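Beta-N-acetylhexosaminidase (Thermotoga neapolitana, PDB 5BZA) probably hydrolyses terminal non-reducing N-acetyl-D-hexosamine residues from N-acetyl-beta-D-hexosaminides, as a thermostable glycoside hydrolase of family 3. Local coordinates at residues 45-54 with 321-330. Residues are numbered along the deposited sequence; the frame is centred on the assembly and turned at random.
Sequences FLDFMNFLSR and NSGLIAEVAE. With CD (cadmium ion), chain S.
Asn50 enters helix 323-330 as a knob among Gly323, Ala326, Glu327 and Glu330, where the two helices cross nearly at right angles, their axes 7.1 Å apart. With CG anti to the backbone N (chi1 -168°), its amide lies across the Glu327 carboxylate, and ND2 gives OE1 a weak hydrogen bond of 3.4 Å. The same carboxylate meets the Arg54 guanidinium, the planes 69° apart: NH2 forms a salt bridge with Glu327 OE2 at 2.8 Å, while OE1 sits over one guanidinium face. Arg54 NH1 and NH2 and Glu327 OE1 all lie 2.7 Å from a cadmium ion, which links the two helices at a zinc-binding site of this protein. Asn321 bonds within its own turn, OD1 capping Gly323 N, and across to Met49 O, which ND2 reaches at 3.1 Å from above the carbonyl plane. Gly323 CA makes a C-H...O contact with Leu46 O; beside this, Leu46 CD1 packs on Ile325 CG2 at 3.6 Å. Glu327 OE2 also makes a salt bridge to Arg331. Helix 42-54 lies against strand 31-34 of the TIM-barrel-like domain, whereas helix 323-331 leads toward the C-terminal domain, touching its helix 452-463 and Phe91 of the second subunit.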
loop_
_atom_site.group_PDB
_atom_site.type_symbol
_atom_site.label_atom_id
_atom_site.label_comp_id
_atom_site.label_asym_id
_atom_site.label_seq_id
_atom_site.Cartn_x
_atom_site.Cartn_y
_atom_site.Cartn_z
ATOM N N PHE B 45 9.502 6.633 -6.902
ATOM C CA PHE B 45 9.519 5.175 -6.862
ATOM C C PHE B 45 9.070 4.557 -8.207
ATOM O O PHE B 45 9.804 3.766 -8.825
ATOM C CB PHE B 45 8.647 4.709 -5.672
ATOM C CG PHE B 45 8.365 3.234 -5.669
ATOM C CD1 PHE B 45 9.401 2.311 -5.572
ATOM C CD2 PHE B 45 7.053 2.764 -5.826
ATOM C CE1 PHE B 45 9.137 0.921 -5.606
ATOM C CE2 PHE B 45 6.770 1.386 -5.855
ATOM C CZ PHE B 45 7.827 0.466 -5.752
ATOM N N LEU B 46 7.916 4.995 -8.721
ATOM C CA LEU B 46 7.389 4.468 -9.977
ATOM C C LEU B 46 8.300 4.758 -11.169
ATOM O O LEU B 46 8.530 3.861 -12.022
ATOM C CB LEU B 46 5.984 5.047 -10.251
ATOM C CG LEU B 46 4.922 4.666 -9.237
ATOM C CD1 LEU B 46 3.581 5.364 -9.540
ATOM C CD2 LEU B 46 4.753 3.151 -9.215
ATOM N N ASP B 47 8.833 5.986 -11.240
ATOM C CA ASP B 47 9.729 6.306 -12.329
ATOM C C ASP B 47 11.018 5.458 -12.245
ATOM O O ASP B 47 11.547 5.007 -13.279
ATOM C CB ASP B 47 10.069 7.803 -12.347
ATOM C CG ASP B 47 10.777 8.232 -13.655
ATOM O OD1 ASP B 47 10.486 7.640 -14.730
ATOM O OD2 ASP B 47 11.629 9.151 -13.624
ATOM N N PHE B 48 11.537 5.246 -11.028
ATOM C CA PHE B 48 12.709 4.352 -10.805
ATOM C C PHE B 48 12.393 2.915 -11.277
ATOM O O PHE B 48 13.155 2.335 -12.046
ATOM C CB PHE B 48 13.102 4.372 -9.312
ATOM C CG PHE B 48 14.495 3.837 -8.995
ATOM C CD1 PHE B 48 15.391 3.491 -9.994
ATOM C CD2 PHE B 48 14.910 3.744 -7.661
ATOM C CE1 PHE B 48 16.679 3.051 -9.679
ATOM C CE2 PHE B 48 16.178 3.310 -7.329
ATOM C CZ PHE B 48 17.070 2.954 -8.339
ATOM N N MET B 49 11.266 2.343 -10.841
ATOM C CA MET B 49 10.892 0.999 -11.303
ATOM C C MET B 49 10.819 0.923 -12.851
ATOM O O MET B 49 11.269 -0.058 -13.465
ATOM C CB MET B 49 9.552 0.566 -10.709
ATOM C CG MET B 49 9.617 0.330 -9.243
ATOM S SD MET B 49 10.854 -0.889 -8.656
ATOM C CE MET B 49 10.302 -2.384 -9.453
ATOM N N ASN B 50 10.274 1.969 -13.471
ATOM C CA ASN B 50 10.226 2.031 -14.931
ATOM C C ASN B 50 11.654 2.069 -15.547
ATOM O O ASN B 50 11.963 1.369 -16.512
ATOM C CB ASN B 50 9.400 3.261 -15.375
ATOM C CG ASN B 50 9.061 3.237 -16.834
ATOM O OD1 ASN B 50 8.655 2.203 -17.366
ATOM N ND2 ASN B 50 9.174 4.379 -17.490
ATOM N N PHE B 51 12.512 2.926 -15.006
ATOM C CA PHE B 51 13.915 2.917 -15.383
ATOM C C PHE B 51 14.555 1.509 -15.228
ATOM O O PHE B 51 15.292 1.045 -16.125
ATOM C CB PHE B 51 14.685 3.959 -14.575
ATOM C CG PHE B 51 16.148 3.970 -14.859
ATOM C CD1 PHE B 51 16.645 4.648 -15.956
ATOM C CD2 PHE B 51 17.030 3.266 -14.037
ATOM C CE1 PHE B 51 18.000 4.638 -16.229
ATOM C CE2 PHE B 51 18.395 3.251 -14.295
ATOM C CZ PHE B 51 18.885 3.936 -15.391
ATOM N N LEU B 52 14.292 0.826 -14.115
ATOM C CA LEU B 52 14.950 -0.466 -13.882
ATOM C C LEU B 52 14.497 -1.493 -14.906
ATOM O O LEU B 52 15.315 -2.283 -15.388
ATOM C CB LEU B 52 14.679 -0.976 -12.460
ATOM C CG LEU B 52 15.324 -0.124 -11.352
ATOM C CD1 LEU B 52 14.848 -0.555 -9.944
ATOM C CD2 LEU B 52 16.817 -0.190 -11.480
ATOM N N SER B 53 13.217 -1.435 -15.297
ATOM C CA SER B 53 12.668 -2.408 -16.281
ATOM C C SER B 53 13.355 -2.351 -17.657
ATOM O O SER B 53 13.336 -3.314 -18.434
ATOM C CB SER B 53 11.177 -2.198 -16.468
ATOM O OG SER B 53 10.949 -1.122 -17.376
ATOM N N ARG B 54 13.918 -1.196 -17.965
ATOM C CA ARG B 54 14.555 -0.949 -19.242
ATOM C C ARG B 54 16.083 -1.108 -19.248
ATOM O O ARG B 54 16.749 -1.004 -20.284
ATOM C CB ARG B 54 14.167 0.459 -19.632
ATOM C CG ARG B 54 12.688 0.510 -19.791
ATOM C CD ARG B 54 12.226 1.912 -20.028
ATOM N NE ARG B 54 10.941 1.873 -20.696
ATOM C CZ ARG B 54 10.442 2.895 -21.371
ATOM N NH1 ARG B 54 11.116 4.051 -21.413
ATOM N NH2 ARG B 54 9.271 2.750 -21.993
ATOM N N ASN B 321 5.877 -5.186 -12.826
ATOM C CA ASN B 321 6.644 -3.991 -12.505
ATOM C C ASN B 321 5.716 -2.751 -12.488
ATOM O O ASN B 321 5.219 -2.341 -13.528
ATOM C CB ASN B 321 7.805 -3.826 -13.499
ATOM C CG ASN B 321 8.808 -2.777 -13.067
ATOM O OD1 ASN B 321 8.450 -1.801 -12.465
ATOM N ND2 ASN B 321 10.063 -2.966 -13.407
ATOM N N SER B 322 5.489 -2.178 -11.295
ATOM C CA SER B 322 4.606 -1.026 -11.110
ATOM C C SER B 322 5.085 0.234 -11.887
ATOM O O SER B 322 4.383 1.247 -11.955
ATOM C CB SER B 322 4.416 -0.749 -9.612
ATOM O OG SER B 322 5.629 -0.390 -8.936
ATOM N N GLY B 323 6.251 0.151 -12.519
ATOM C CA GLY B 323 6.721 1.232 -13.363
ATOM C C GLY B 323 5.862 1.504 -14.606
ATOM O O GLY B 323 6.024 2.518 -15.295
ATOM N N LEU B 324 4.978 0.572 -14.918
ATOM C CA LEU B 324 4.028 0.743 -15.998
ATOM C C LEU B 324 3.241 2.032 -15.754
ATOM O O LEU B 324 2.860 2.745 -16.704
ATOM C CB LEU B 324 3.101 -0.486 -16.097
ATOM C CG LEU B 324 2.115 -0.701 -14.949
ATOM C CD1 LEU B 324 0.697 -0.058 -15.206
ATOM C CD2 LEU B 324 2.043 -2.189 -14.567
ATOM N N ILE B 325 2.982 2.319 -14.477
ATOM C CA ILE B 325 2.246 3.539 -14.147
ATOM C C ILE B 325 3.038 4.770 -14.645
ATOM O O ILE B 325 2.499 5.656 -15.352
ATOM C CB ILE B 325 1.955 3.590 -12.654
ATOM C CG1 ILE B 325 1.048 2.392 -12.322
ATOM C CG2 ILE B 325 1.335 4.934 -12.259
ATOM C CD1 ILE B 325 0.712 2.203 -10.813
ATOM N N ALA B 326 4.336 4.760 -14.378
ATOM C CA ALA B 326 5.194 5.834 -14.879
ATOM C C ALA B 326 5.033 5.941 -16.406
ATOM O O ALA B 326 4.861 7.036 -16.966
ATOM C CB ALA B 326 6.696 5.578 -14.480
ATOM N N GLU B 327 4.992 4.780 -17.051
ATOM C CA GLU B 327 4.936 4.700 -18.493
ATOM C C GLU B 327 3.638 5.324 -19.014
ATOM O O GLU B 327 3.650 6.117 -19.965
ATOM C CB GLU B 327 5.041 3.249 -18.936
ATOM C CG GLU B 327 5.099 3.086 -20.420
ATOM C CD GLU B 327 6.402 3.523 -21.004
ATOM O OE1 GLU B 327 7.277 4.001 -20.233
ATOM O OE2 GLU B 327 6.527 3.433 -22.249
ATOM N N VAL B 328 2.533 4.988 -18.356
ATOM C CA VAL B 328 1.226 5.484 -18.774
ATOM C C VAL B 328 1.282 6.990 -18.649
ATOM O O VAL B 328 0.896 7.715 -19.595
ATOM C CB VAL B 328 0.083 4.869 -17.898
ATOM C CG1 VAL B 328 -1.223 5.651 -17.976
ATOM C CG2 VAL B 328 -0.138 3.401 -18.267
ATOM N N ALA B 329 1.812 7.453 -17.508
ATOM C CA ALA B 329 1.811 8.877 -17.213
ATOM C C ALA B 329 2.615 9.543 -18.298
ATOM O O ALA B 329 2.227 10.602 -18.829
ATOM C CB ALA B 329 2.388 9.163 -15.826
ATOM N N GLU B 330 3.688 8.871 -18.706
ATOM C CA GLU B 330 4.586 9.439 -19.711
ATOM C C GLU B 330 3.868 9.570 -21.073
ATOM O O GLU B 330 4.026 10.561 -21.769
ATOM C CB GLU B 330 5.881 8.603 -19.795
ATOM C CG GLU B 330 6.845 9.005 -20.895
ATOM C CD GLU B 330 8.307 8.488 -20.726
ATOM O OE1 GLU B 330 8.748 7.930 -19.657
ATOM O OE2 GLU B 330 9.044 8.644 -21.725
HETATM CD CD CD S . 8.808 5.376 -21.978
#